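Local coordinates for aspartate aminotransferase, cytoplasmic (Schizosaccharomyces pombe 972h-, PDB 6JPK) that catalyses the pyridoxal 5'-phosphate-dependent transfer of the amino group of L-aspartate to 2-oxoglutarate, giving oxaloacetate and L-glutamate, and works as a homodimer, at the interface of chains A and B. Sequence-based numbering; all coordinates share one arbitrary frame. Chains: chain A/B, Aspartate aminotransferase, cytoplasmic.

The interface of chains A and B. Residues chain A 67-68, 295-298, 301; chain B 261-263, 298.
B:Gly261, in the short 3-10 helix 260-262, is held to chain A by its backbone at both ends: its N donates to the carbonyl O of A:His68 (2.7 Å), and its O accepts from the N of A:Ala297, in the first turn of helix 297-308. Next along the chain, B:Glu262 pushes its carboxylate into the other subunit, with CG beside its own backbone N (chi1 -46°) and a bend at chi2 that turns the acid towards A:His68 and A:Arg301. OE2 takes the load. On its anti side, somewhat out of the carboxylate plane, the imidazole ND1 of A:His68 donates a nearly straight bond of 2.7 Å, with the oxygen lying in the ring plane at its edge. On its syn side, also tilted out of the carboxylate plane, A:Arg301 arrives end-on, NH2 at 3.0 Å and NH1 at 3.2 Å from the same OE2. In this salt bridge the oxygen lies close to the guanidinium plane, which stands 72° from the carboxylate plane. Three N-H groups thus converge on one oxygen, which would be expected to favour the ionised acid. The guanidinium also lies with a face over the start of helix 297-308, near A:Ala297 C and A:Tyr298 N. That amide does not bond to the neighbouring OE1 but points to water 1, which also sits by OE1; the water–OE1 spacing is too short to be trusted. Alongside, A:Tyr298 and B:Tyr298 stack face to face in this two-fold symmetric dimer interface, ring centroids 4.0 Å apart and planes 8° from parallel. CD1 of A:Tyr298 sits over the centre of the partner ring. On the opposite flank, the methylene CG of B:Arg263 packs against CA of A:Pro296. The edge of the B:Tyr298 ring meets A:His68, whose CE1 lies 3.3 Å from the phenol OH of B:Tyr298.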
loop_
_atom_site.group_PDB
_atom_site.type_symbol
_atom_site.label_atom_id
_atom_site.label_comp_id
_atom_site.label_asym_id
_atom_site.label_seq_id
_atom_site.Cartn_x
_atom_site.Cartn_y
_atom_site.Cartn_z
ATOM N N ASN A 67 -12.988 7.431 -12.627
ATOM C CA ASN A 67 -11.664 7.801 -13.125
ATOM C C ASN A 67 -10.614 7.136 -12.239
ATOM O O ASN A 67 -10.938 6.355 -11.341
ATOM C CB ASN A 67 -11.496 9.329 -13.180
ATOM C CG ASN A 67 -11.664 9.990 -11.819
ATOM O OD1 ASN A 67 -11.283 9.437 -10.787
ATOM N ND2 ASN A 67 -12.233 11.180 -11.813
ATOM N N HIS A 68 -9.343 7.447 -12.498
ATOM C CA HIS A 68 -8.240 6.848 -11.754
ATOM C C HIS A 68 -7.454 7.898 -10.963
ATOM O O HIS A 68 -6.279 7.683 -10.629
ATOM C CB HIS A 68 -7.316 6.060 -12.691
ATOM C CG HIS A 68 -8.015 4.973 -13.454
ATOM N ND1 HIS A 68 -8.557 3.859 -12.842
ATOM C CD2 HIS A 68 -8.281 4.839 -14.776
ATOM C CE1 HIS A 68 -9.123 3.087 -13.755
ATOM N NE2 HIS A 68 -8.971 3.659 -14.936
ATOM N N PRO A 295 -4.214 5.730 -0.678
ATOM C CA PRO A 295 -4.515 4.291 -0.807
ATOM C C PRO A 295 -5.158 3.956 -2.147
ATOM O O PRO A 295 -5.665 4.848 -2.847
ATOM C CB PRO A 295 -5.481 4.044 0.364
ATOM C CG PRO A 295 -6.247 5.348 0.472
ATOM C CD PRO A 295 -5.229 6.429 0.147
ATOM N N PRO A 296 -5.154 2.673 -2.537
ATOM C CA PRO A 296 -5.696 2.267 -3.851
ATOM C C PRO A 296 -7.215 2.390 -3.936
ATOM O O PRO A 296 -7.945 1.919 -3.065
ATOM C CB PRO A 296 -5.257 0.800 -3.981
ATOM C CG PRO A 296 -5.082 0.331 -2.576
ATOM C CD PRO A 296 -4.568 1.535 -1.804
ATOM N N ALA A 297 -7.684 2.949 -5.052
ATOM C CA ALA A 297 -9.066 3.386 -5.182
ATOM C C ALA A 297 -10.018 2.251 -5.561
ATOM O O ALA A 297 -11.155 2.215 -5.080
ATOM C CB ALA A 297 -9.144 4.505 -6.223
ATOM N N TYR A 298 -9.571 1.321 -6.414
ATOM C CA TYR A 298 -10.491 0.424 -7.115
ATOM C C TYR A 298 -11.357 -0.380 -6.150
ATOM O O TYR A 298 -12.586 -0.409 -6.275
ATOM C CB TYR A 298 -9.695 -0.512 -8.025
ATOM C CG TYR A 298 -10.496 -1.640 -8.649
ATOM C CD1 TYR A 298 -11.262 -1.430 -9.783
ATOM C CD2 TYR A 298 -10.454 -2.924 -8.113
ATOM C CE1 TYR A 298 -11.985 -2.470 -10.372
ATOM C CE2 TYR A 298 -11.169 -3.965 -8.685
ATOM C CZ TYR A 298 -11.928 -3.734 -9.817
ATOM O OH TYR A 298 -12.640 -4.766 -10.384
ATOM N N ARG A 301 -13.910 1.900 -4.151
ATOM C CA ARG A 301 -15.110 2.286 -4.885
ATOM C C ARG A 301 -16.124 1.152 -4.883
ATOM O O ARG A 301 -17.322 1.383 -4.717
ATOM C CB ARG A 301 -14.757 2.693 -6.321
ATOM C CG ARG A 301 -13.978 4.002 -6.445
ATOM C CD ARG A 301 -13.735 4.386 -7.929
ATOM N NE ARG A 301 -13.049 3.318 -8.646
ATOM C CZ ARG A 301 -11.804 3.386 -9.130
ATOM N NH1 ARG A 301 -11.070 4.495 -9.011
ATOM N NH2 ARG A 301 -11.295 2.332 -9.761
ATOM N N GLY B 261 -4.616 6.990 -8.638
ATOM C CA GLY B 261 -5.234 6.392 -7.468
ATOM C C GLY B 261 -5.246 4.875 -7.409
ATOM O O GLY B 261 -5.609 4.324 -6.363
ATOM N N GLU B 262 -4.858 4.180 -8.480
ATOM C CA GLU B 262 -4.748 2.727 -8.378
ATOM C C GLU B 262 -3.419 2.285 -7.786
ATOM O O GLU B 262 -3.282 1.107 -7.436
ATOM C CB GLU B 262 -4.954 2.063 -9.742
ATOM C CG GLU B 262 -6.153 2.612 -10.532
ATOM C CD GLU B 262 -7.502 2.559 -9.785
ATOM O OE1 GLU B 262 -7.637 1.875 -8.752
ATOM O OE2 GLU B 262 -8.455 3.211 -10.252
ATOM N N ARG B 263 -2.452 3.199 -7.674
ATOM C CA ARG B 263 -1.210 3.004 -6.930
ATOM C C ARG B 263 -0.317 1.943 -7.560
ATOM O O ARG B 263 -0.050 0.906 -6.948
ATOM C CB ARG B 263 -1.505 2.639 -5.470
ATOM C CG ARG B 263 -2.479 3.574 -4.757
ATOM C CD ARG B 263 -2.188 5.037 -5.066
ATOM N NE ARG B 263 -1.030 5.532 -4.327
ATOM C CZ ARG B 263 -0.117 6.359 -4.830
ATOM N NH1 ARG B 263 -0.203 6.772 -6.090
ATOM N NH2 ARG B 263 0.902 6.752 -4.078
ATOM N N TYR B 298 -5.181 -4.378 -9.370
ATOM C CA TYR B 298 -5.921 -3.828 -10.515
ATOM C C TYR B 298 -5.019 -3.028 -11.450
ATOM O O TYR B 298 -4.959 -3.295 -12.658
ATOM C CB TYR B 298 -7.075 -2.958 -10.010
ATOM C CG TYR B 298 -7.861 -2.200 -11.074
ATOM C CD1 TYR B 298 -7.754 -0.815 -11.184
ATOM C CD2 TYR B 298 -8.732 -2.853 -11.929
ATOM C CE1 TYR B 298 -8.476 -0.106 -12.124
ATOM C CE2 TYR B 298 -9.465 -2.152 -12.887
ATOM C CZ TYR B 298 -9.335 -0.770 -12.972
ATOM O OH TYR B 298 -10.048 -0.035 -13.908
HETATM O O HOH W 1 -6.616 0.387 -7.143
#